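PDB 5DL8: benzoate transport porin BenP from Acinetobacter baumannii AB307-0294, which probably acts as an outer-membrane porin of the OprD family, passing small solutes such as benzoate through a beta-barrel channel. Local coordinates for residues A[333-345]-A[357-370]. Residues are numbered along the deposited sequence; the frame is centred on the assembly and turned at random.
With C8E ((hydroxyethyloxy)tri(ethyloxy)octane), chain C.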
ATOM      1  N   ILE A 333      15.833 -24.863  -2.730  1.00 52.88           N
ATOM      2  CA  ILE A 333      16.662 -23.677  -2.968  1.00 48.84           C
ATOM      3  C   ILE A 333      16.406 -22.552  -1.931  1.00 47.31           C
ATOM      4  O   ILE A 333      15.436 -21.737  -2.106  1.00 43.91           O
ATOM      5  CB  ILE A 333      16.368 -23.143  -4.360  1.00 48.12           C
ATOM      6  CG1 ILE A 333      16.354 -24.310  -5.339  1.00 50.24           C
ATOM      7  CG2 ILE A 333      17.328 -21.999  -4.736  1.00 44.39           C
ATOM      8  CD1 ILE A 333      16.367 -23.838  -6.774  1.00 50.96           C
ATOM      9  N   PRO A 334      17.275 -22.449  -0.877  1.00 46.43           N
ATOM     10  CA  PRO A 334      16.903 -21.421   0.137  1.00 44.88           C
ATOM     11  C   PRO A 334      16.868 -20.031  -0.437  1.00 40.97           C
ATOM     12  O   PRO A 334      17.551 -19.755  -1.397  1.00 37.69           O
ATOM     13  CB  PRO A 334      17.965 -21.562   1.235  1.00 46.74           C
ATOM     14  CG  PRO A 334      18.439 -22.976   1.091  1.00 49.53           C
ATOM     15  CD  PRO A 334      18.430 -23.256  -0.407  1.00 49.25           C
ATOM     16  N   GLY A 335      15.980 -19.219   0.119  1.00 37.11           N
ATOM     17  CA  GLY A 335      15.740 -17.888  -0.336  1.00 34.13           C
ATOM     18  C   GLY A 335      14.901 -17.770  -1.581  1.00 31.67           C
ATOM     19  O   GLY A 335      14.617 -16.682  -1.923  1.00 29.36           O
ATOM     20  N   LEU A 336      14.508 -18.840  -2.262  1.00 32.18           N
ATOM     21  CA  LEU A 336      13.553 -18.750  -3.374  1.00 31.93           C
ATOM     22  C   LEU A 336      12.041 -19.072  -3.019  1.00 34.06           C
ATOM     23  O   LEU A 336      11.686 -20.174  -2.470  1.00 34.78           O
ATOM     24  CB  LEU A 336      14.011 -19.740  -4.429  1.00 32.52           C
ATOM     25  CG  LEU A 336      13.179 -19.833  -5.711  1.00 33.05           C
ATOM     26  CD1 LEU A 336      13.279 -18.559  -6.529  1.00 31.76           C
ATOM     27  CD2 LEU A 336      13.565 -21.041  -6.587  1.00 34.69           C
ATOM     28  N   ASN A 337      11.164 -18.159  -3.396  1.00 34.16           N
ATOM     29  CA  ASN A 337       9.720 -18.349  -3.386  1.00 35.65           C
ATOM     30  C   ASN A 337       8.971 -17.675  -4.582  1.00 33.80           C
ATOM     31  O   ASN A 337       9.481 -16.735  -5.260  1.00 34.64           O
ATOM     32  CB  ASN A 337       9.078 -17.919  -2.049  1.00 37.87           C
ATOM     33  CG  ASN A 337       9.240 -16.456  -1.778  1.00 38.25           C
ATOM     34  OD1 ASN A 337       8.616 -15.644  -2.406  1.00 40.30           O
ATOM     35  ND2 ASN A 337      10.090 -16.120  -0.865  1.00 39.00           N
ATOM     36  N   ALA A 338       7.854 -18.285  -4.895  1.00 32.16           N
ATOM     37  CA  ALA A 338       7.052 -17.963  -6.026  1.00 32.55           C
ATOM     38  C   ALA A 338       5.576 -17.962  -5.578  1.00 33.03           C
ATOM     39  O   ALA A 338       5.139 -18.757  -4.705  1.00 32.76           O
ATOM     40  CB  ALA A 338       7.208 -18.934  -7.156  1.00 33.01           C
ATOM     41  N   MET A 339       4.848 -17.081  -6.222  1.00 32.80           N
ATOM     42  CA  MET A 339       3.402 -16.908  -6.035  1.00 33.97           C
ATOM     43  C   MET A 339       2.688 -16.554  -7.342  1.00 31.44           C
ATOM     44  O   MET A 339       3.115 -15.667  -8.107  1.00 32.07           O
ATOM     45  CB  MET A 339       3.108 -15.906  -4.917  1.00 37.22           C
ATOM     46  CG  MET A 339       1.605 -15.813  -4.700  1.00 43.07           C
ATOM     47  SD  MET A 339       1.051 -14.993  -3.215  1.00 53.80           S
ATOM     48  CE  MET A 339       1.486 -16.392  -2.102  1.00 48.39           C
ATOM     49  N   VAL A 340       1.635 -17.280  -7.633  1.00 31.07           N
ATOM     50  CA  VAL A 340       0.763 -17.021  -8.772  1.00 31.77           C
ATOM     51  C   VAL A 340      -0.694 -16.651  -8.250  1.00 32.05           C
ATOM     52  O   VAL A 340      -1.284 -17.352  -7.357  1.00 33.60           O
ATOM     53  CB  VAL A 340       0.676 -18.321  -9.561  1.00 34.46           C
ATOM     54  CG1 VAL A 340      -0.277 -18.195 -10.712  1.00 35.08           C
ATOM     55  CG2 VAL A 340       2.086 -18.659 -10.093  1.00 38.07           C
ATOM     56  N   LYS A 341      -1.287 -15.636  -8.788  1.00 30.80           N
ATOM     57  CA  LYS A 341      -2.683 -15.185  -8.443  1.00 31.29           C
ATOM     58  C   LYS A 341      -3.438 -14.957  -9.766  1.00 31.77           C
ATOM     59  O   LYS A 341      -2.791 -14.547 -10.709  1.00 31.47           O
ATOM     60  CB  LYS A 341      -2.643 -13.862  -7.765  1.00 30.11           C
ATOM     61  CG  LYS A 341      -1.691 -13.853  -6.631  1.00 32.77           C
ATOM     62  CD  LYS A 341      -1.745 -12.486  -5.920  1.00 35.98           C
ATOM     63  CE  LYS A 341      -0.816 -12.423  -4.711  1.00 38.95           C
ATOM     64  NZ  LYS A 341      -0.777 -10.970  -4.338  1.00 42.44           N
ATOM     65  N   TYR A 342      -4.721 -15.299  -9.827  1.00 31.47           N
ATOM     66  CA  TYR A 342      -5.603 -15.134 -10.977  1.00 34.37           C
ATOM     67  C   TYR A 342      -6.967 -14.553 -10.465  1.00 32.17           C
ATOM     68  O   TYR A 342      -7.467 -15.079  -9.518  1.00 32.42           O
ATOM     69  CB  TYR A 342      -5.906 -16.476 -11.652  1.00 37.98           C
ATOM     70  CG  TYR A 342      -6.618 -16.392 -13.030  1.00 45.35           C
ATOM     71  CD1 TYR A 342      -5.826 -16.236 -14.193  1.00 50.46           C
ATOM     72  CD2 TYR A 342      -8.049 -16.523 -13.212  1.00 48.47           C
ATOM     73  CE1 TYR A 342      -6.381 -16.174 -15.470  1.00 53.90           C
ATOM     74  CE2 TYR A 342      -8.626 -16.497 -14.533  1.00 50.97           C
ATOM     75  CZ  TYR A 342      -7.764 -16.310 -15.649  1.00 54.81           C
ATOM     76  OH  TYR A 342      -8.104 -16.254 -17.025  1.00 61.32           O
ATOM     77  N   VAL A 343      -7.491 -13.500 -11.069  1.00 30.18           N
ATOM     78  CA  VAL A 343      -8.759 -12.890 -10.763  1.00 30.41           C
ATOM     79  C   VAL A 343      -9.582 -12.737 -12.022  1.00 32.11           C
ATOM     80  O   VAL A 343      -9.080 -12.295 -13.049  1.00 35.25           O
ATOM     81  CB  VAL A 343      -8.550 -11.507 -10.132  1.00 29.54           C
ATOM     82  CG1 VAL A 343      -9.807 -10.858  -9.556  1.00 29.75           C
ATOM     83  CG2 VAL A 343      -7.613 -11.620  -8.994  1.00 30.02           C
ATOM     84  N   TYR A 344     -10.875 -13.080 -11.933  1.00 33.30           N
ATOM     85  CA  TYR A 344     -11.859 -12.787 -12.933  1.00 32.70           C
ATOM     86  C   TYR A 344     -12.917 -11.880 -12.293  1.00 31.52           C
ATOM     87  O   TYR A 344     -13.317 -12.109 -11.163  1.00 30.32           O
ATOM     88  CB  TYR A 344     -12.475 -14.088 -13.425  1.00 35.30           C
ATOM     89  CG  TYR A 344     -13.681 -13.960 -14.340  1.00 36.44           C
ATOM     90  CD1 TYR A 344     -13.505 -13.816 -15.689  1.00 38.33           C
ATOM     91  CD2 TYR A 344     -14.990 -14.047 -13.858  1.00 38.03           C
ATOM     92  CE1 TYR A 344     -14.586 -13.717 -16.564  1.00 39.73           C
ATOM     93  CE2 TYR A 344     -16.093 -13.985 -14.744  1.00 39.74           C
ATOM     94  CZ  TYR A 344     -15.857 -13.776 -16.094  1.00 40.37           C
ATOM     95  OH  TYR A 344     -16.845 -13.703 -17.036  1.00 44.80           O
ATOM     96  N   GLY A 345     -13.323 -10.841 -13.027  1.00 30.22           N
ATOM     97  CA  GLY A 345     -14.316  -9.877 -12.613  1.00 30.37           C
ATOM     98  C   GLY A 345     -15.366  -9.714 -13.746  1.00 31.61           C
ATOM     99  O   GLY A 345     -15.026  -9.773 -14.970  1.00 32.85           O
ATOM    100  N   HIS A 357     -16.187  -7.834 -18.801  1.00 36.28           N
ATOM    101  CA  HIS A 357     -15.522  -8.748 -17.934  1.00 35.41           C
ATOM    102  C   HIS A 357     -14.046  -8.632 -18.093  1.00 34.44           C
ATOM    103  O   HIS A 357     -13.544  -8.230 -19.183  1.00 32.91           O
ATOM    104  CB  HIS A 357     -16.094 -10.195 -18.140  1.00 39.35           C
ATOM    105  CG  HIS A 357     -15.877 -10.820 -19.497  1.00 43.29           C
ATOM    106  ND1 HIS A 357     -14.684 -11.405 -19.887  1.00 46.75           N
ATOM    107  CD2 HIS A 357     -16.726 -11.034 -20.527  1.00 48.92           C
ATOM    108  CE1 HIS A 357     -14.787 -11.899 -21.111  1.00 46.69           C
ATOM    109  NE2 HIS A 357     -16.026 -11.709 -21.508  1.00 48.82           N
ATOM    110  N   GLU A 358     -13.289  -9.007 -17.048  1.00 32.28           N
ATOM    111  CA  GLU A 358     -11.819  -8.825 -17.150  1.00 31.56           C
ATOM    112  C   GLU A 358     -11.076  -9.836 -16.292  1.00 30.10           C
ATOM    113  O   GLU A 358     -11.656 -10.396 -15.356  1.00 31.60           O
ATOM    114  CB  GLU A 358     -11.441  -7.382 -16.749  1.00 30.15           C
ATOM    115  CG  GLU A 358     -11.802  -7.139 -15.299  1.00 28.85           C
ATOM    116  CD  GLU A 358     -11.717  -5.696 -14.810  1.00 29.56           C
ATOM    117  OE1 GLU A 358     -12.028  -5.472 -13.564  1.00 28.71           O
ATOM    118  OE2 GLU A 358     -11.316  -4.804 -15.642  1.00 29.23           O
ATOM    119  N   THR A 359      -9.830 -10.084 -16.616  1.00 28.84           N
ATOM    120  CA  THR A 359      -8.994 -11.013 -15.890  1.00 29.59           C
ATOM    121  C   THR A 359      -7.665 -10.404 -15.608  1.00 29.47           C
ATOM    122  O   THR A 359      -7.143  -9.632 -16.429  1.00 32.34           O
ATOM    123  CB  THR A 359      -8.772 -12.411 -16.614  1.00 30.26           C
ATOM    124  OG1 THR A 359      -8.127 -12.231 -17.884  1.00 31.42           O
ATOM    125  CG2 THR A 359     -10.037 -13.146 -16.817  1.00 30.59           C
ATOM    126  N   GLU A 360      -7.058 -10.756 -14.488  1.00 30.27           N
ATOM    127  CA  GLU A 360      -5.663 -10.323 -14.197  1.00 29.14           C
ATOM    128  C   GLU A 360      -4.900 -11.484 -13.561  1.00 29.33           C
ATOM    129  O   GLU A 360      -5.368 -12.062 -12.586  1.00 29.28           O
ATOM    130  CB  GLU A 360      -5.624  -9.163 -13.234  1.00 29.72           C
ATOM    131  CG  GLU A 360      -4.186  -8.563 -13.061  1.00 31.08           C
ATOM    132  CD  GLU A 360      -4.058  -7.452 -12.010  1.00 32.73           C
ATOM    133  OE1 GLU A 360      -4.761  -6.404 -12.135  1.00 34.77           O
ATOM    134  OE2 GLU A 360      -3.243  -7.635 -11.070  1.00 31.80           O
ATOM    135  N   SER A 361      -3.769 -11.845 -14.142  1.00 30.08           N
ATOM    136  CA  SER A 361      -2.850 -12.830 -13.574  1.00 32.02           C
ATOM    137  C   SER A 361      -1.585 -12.096 -13.092  1.00 30.63           C
ATOM    138  O   SER A 361      -1.224 -11.064 -13.626  1.00 33.73           O
ATOM    139  CB  SER A 361      -2.597 -13.999 -14.576  1.00 33.27           C
ATOM    140  OG  SER A 361      -2.004 -13.497 -15.743  1.00 36.49           O
ATOM    141  N   ASN A 362      -1.002 -12.583 -12.041  1.00 29.51           N
ATOM    142  CA  ASN A 362       0.234 -12.118 -11.468  1.00 30.51           C
ATOM    143  C   ASN A 362       1.157 -13.334 -11.200  1.00 31.55           C
ATOM    144  O   ASN A 362       0.705 -14.321 -10.560  1.00 28.92           O
ATOM    145  CB  ASN A 362      -0.009 -11.533 -10.037  1.00 33.04           C
ATOM    146  CG  ASN A 362      -0.904 -10.298  -9.986  1.00 34.41           C
ATOM    147  OD1 ASN A 362      -1.275  -9.719 -10.991  1.00 34.72           O
ATOM    148  ND2 ASN A 362      -1.152  -9.836  -8.776  1.00 34.77           N
ATOM    149  N   VAL A 363       2.441 -13.183 -11.519  1.00 30.10           N
ATOM    150  CA  VAL A 363       3.492 -14.128 -11.124  1.00 31.33           C
ATOM    151  C   VAL A 363       4.566 -13.308 -10.344  1.00 31.43           C
ATOM    152  O   VAL A 363       4.922 -12.240 -10.786  1.00 30.83           O
ATOM    153  CB  VAL A 363       4.126 -14.836 -12.383  1.00 31.02           C
ATOM    154  CG1 VAL A 363       5.280 -15.772 -11.978  1.00 31.72           C
ATOM    155  CG2 VAL A 363       3.095 -15.664 -13.147  1.00 31.23           C
ATOM    156  N   ILE A 364       4.977 -13.751  -9.142  1.00 32.59           N
ATOM    157  CA  ILE A 364       5.881 -13.036  -8.219  1.00 31.40           C
ATOM    158  C   ILE A 364       6.940 -14.063  -7.818  1.00 33.83           C
ATOM    159  O   ILE A 364       6.606 -15.160  -7.212  1.00 33.13           O
ATOM    160  CB  ILE A 364       5.095 -12.581  -7.010  1.00 33.55           C
ATOM    161  CG1 ILE A 364       3.876 -11.724  -7.450  1.00 33.50           C
ATOM    162  CG2 ILE A 364       5.958 -11.837  -5.983  1.00 32.53           C
ATOM    163  CD1 ILE A 364       2.754 -11.815  -6.452  1.00 38.49           C
ATOM    164  N   LEU A 365       8.187 -13.758  -8.209  1.00 31.62           N
ATOM    165  CA  LEU A 365       9.343 -14.580  -7.939  1.00 32.67           C
ATOM    166  C   LEU A 365      10.273 -13.750  -6.992  1.00 31.06           C
ATOM    167  O   LEU A 365      10.497 -12.587  -7.275  1.00 30.15           O
ATOM    168  CB  LEU A 365      10.066 -14.952  -9.286  1.00 34.31           C
ATOM    169  CG  LEU A 365       9.203 -15.777 -10.313  1.00 35.67           C
ATOM    170  CD1 LEU A 365      10.039 -16.343 -11.472  1.00 36.36           C
ATOM    171  CD2 LEU A 365       8.459 -16.960  -9.675  1.00 36.56           C
ATOM    172  N   ASN A 366      10.703 -14.325  -5.835  1.00 28.59           N
ATOM    173  CA  ASN A 366      11.617 -13.687  -4.909  1.00 27.47           C
ATOM    174  C   ASN A 366      12.825 -14.583  -4.710  1.00 27.84           C
ATOM    175  O   ASN A 366      12.620 -15.767  -4.556  1.00 30.78           O
ATOM    176  CB  ASN A 366      11.001 -13.378  -3.565  1.00 26.36           C
ATOM    177  CG  ASN A 366       9.988 -12.292  -3.682  1.00 27.26           C
ATOM    178  OD1 ASN A 366      10.283 -11.104  -4.051  1.00 26.50           O
ATOM    179  ND2 ASN A 366       8.743 -12.688  -3.469  1.00 26.55           N
ATOM    180  N   TYR A 367      14.039 -14.037  -4.799  1.00 26.00           N
ATOM    181  CA  TYR A 367      15.256 -14.790  -4.535  1.00 26.49           C
ATOM    182  C   TYR A 367      16.104 -13.933  -3.592  1.00 26.12           C
ATOM    183  O   TYR A 367      16.542 -12.865  -4.000  1.00 26.53           O
ATOM    184  CB  TYR A 367      16.049 -15.163  -5.788  1.00 26.02           C
ATOM    185  CG  TYR A 367      17.213 -16.072  -5.410  1.00 27.24           C
ATOM    186  CD1 TYR A 367      17.004 -17.373  -4.824  1.00 29.15           C
ATOM    187  CD2 TYR A 367      18.462 -15.645  -5.454  1.00 26.62           C
ATOM    188  CE1 TYR A 367      18.059 -18.190  -4.448  1.00 29.56           C
ATOM    189  CE2 TYR A 367      19.478 -16.459  -5.084  1.00 28.56           C
ATOM    190  CZ  TYR A 367      19.282 -17.737  -4.583  1.00 29.81           C
ATOM    191  OH  TYR A 367      20.419 -18.497  -4.217  1.00 32.23           O
ATOM    192  N   ALA A 368      16.291 -14.339  -2.339  1.00 25.61           N
ATOM    193  CA  ALA A 368      17.173 -13.606  -1.430  1.00 25.56           C
ATOM    194  C   ALA A 368      18.584 -14.365  -1.547  1.00 27.33           C
ATOM    195  O   ALA A 368      18.686 -15.564  -1.296  1.00 28.33           O
ATOM    196  CB  ALA A 368      16.568 -13.628   0.020  1.00 25.55           C
ATOM    197  N   PHE A 369      19.653 -13.664  -1.826  1.00 28.03           N
ATOM    198  CA  PHE A 369      20.925 -14.306  -1.973  1.00 31.10           C
ATOM    199  C   PHE A 369      21.413 -14.780  -0.617  1.00 32.71           C
ATOM    200  O   PHE A 369      21.251 -14.076   0.391  1.00 32.11           O
ATOM    201  CB  PHE A 369      21.925 -13.312  -2.490  1.00 31.89           C
ATOM    202  CG  PHE A 369      21.811 -13.061  -3.970  1.00 32.73           C
ATOM    203  CD1 PHE A 369      22.451 -13.893  -4.874  1.00 34.06           C
ATOM    204  CD2 PHE A 369      21.098 -11.983  -4.458  1.00 32.75           C
ATOM    205  CE1 PHE A 369      22.376 -13.655  -6.231  1.00 34.48           C
ATOM    206  CE2 PHE A 369      21.065 -11.758  -5.807  1.00 32.47           C
ATOM    207  CZ  PHE A 369      21.649 -12.590  -6.676  1.00 33.06           C
ATOM    208  N   GLN A 370      22.047 -15.947  -0.612  1.00 34.21           N
ATOM    209  CA  GLN A 370      22.439 -16.619   0.628  1.00 35.19           C
ATOM    210  C   GLN A 370      23.926 -16.531   0.944  1.00 35.66           C
ATOM    211  O   GLN A 370      24.294 -16.860   2.061  1.00 37.03           O
ATOM    212  CB  GLN A 370      22.080 -18.087   0.544  1.00 36.44           C
ATOM    213  CG  GLN A 370      20.571 -18.313   0.338  1.00 36.98           C
ATOM    214  CD  GLN A 370      19.668 -17.761   1.459  1.00 37.25           C
ATOM    215  OE1 GLN A 370      19.820 -18.106   2.541  1.00 38.92           O
ATOM    216  NE2 GLN A 370      18.753 -16.885   1.148  1.00 37.99           N
TER
HETATM  217  O12 C8E C 401      21.023 -15.929 -10.229  1.00 50.03           O
HETATM  218  C13 C8E C 401      22.060 -15.819  -9.276  1.00 45.45           C
HETATM  219  C14 C8E C 401      22.172 -17.093  -8.426  1.00 45.18           C
HETATM  220  O15 C8E C 401      23.509 -17.194  -7.866  1.00 46.93           O
HETATM  221  C16 C8E C 401      23.684 -17.626  -6.507  1.00 40.82           C
HETATM  222  C17 C8E C 401      23.386 -19.120  -6.419  1.00 37.05           C
HETATM  223  O18 C8E C 401      23.786 -19.614  -5.120  1.00 38.81           O
HETATM  224  C19 C8E C 401      23.115 -20.871  -4.849  1.00 41.72           C
HETATM  225  C20 C8E C 401      23.894 -21.690  -3.826  1.00 44.75           C
HETATM  226  O21 C8E C 401      24.160 -20.879  -2.668  1.00 46.83           O
HETATM  227  O   HOH W   1      19.818 -20.598  -2.778  1.00 25.67           O
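The CD1-CE1 side of the Tyr367 ring runs past Leu336 and Pro334. Its CB points to the face of the sheet shared with Leu336, and CG, anti to the backbone N (chi1 -174°), carries the ring alongside the turn Ile333-Leu336. Tyr367 CD1 lies 3.8 Å from Leu336 CB, which sits at the ring edge, close to the ring plane. One atom further, Tyr367 CE1 approaches Pro334 O at 3.5 Å and also touches Ile333 CG2. At the tip, a water hydrogen-bonds to Tyr367 OH and donates to Pro334 O; Tyr367 OH also packs against C19 of a detergent molecule at 3.6 Å, consistent with this end lying near the detergent-covered, membrane-facing surface. The strands run antiparallel, with backbone hydrogen bonds paired in both directions from Asn337/Asn366 to Gly345/Glu358; they form one hairpin of the OprD-type barrel wall. Tyr342, Tyr344, Val340, Val363 and Leu365 line the same face as Tyr367, consistent with a lipid-facing surface, though Thr359 and Ser361 share it. Here Leu365 CD2 is pressed to 3.4 Å from Ala338 CB, tighter than normal van der Waals contact. On the other face, Asn366 ND2 donates to Asn337 OD1 at 3.1 Å, nearly straight at 167°; the acceptor lies in the donor's amide plane although the two amides are turned 56° apart. Asn366 OD1 accepts from Gln380, so both ends of this amide are held. Further along, Glu358 salt-bridges Lys315 through OE1 and hydrogen-bonds Tyr386 OH through OE2.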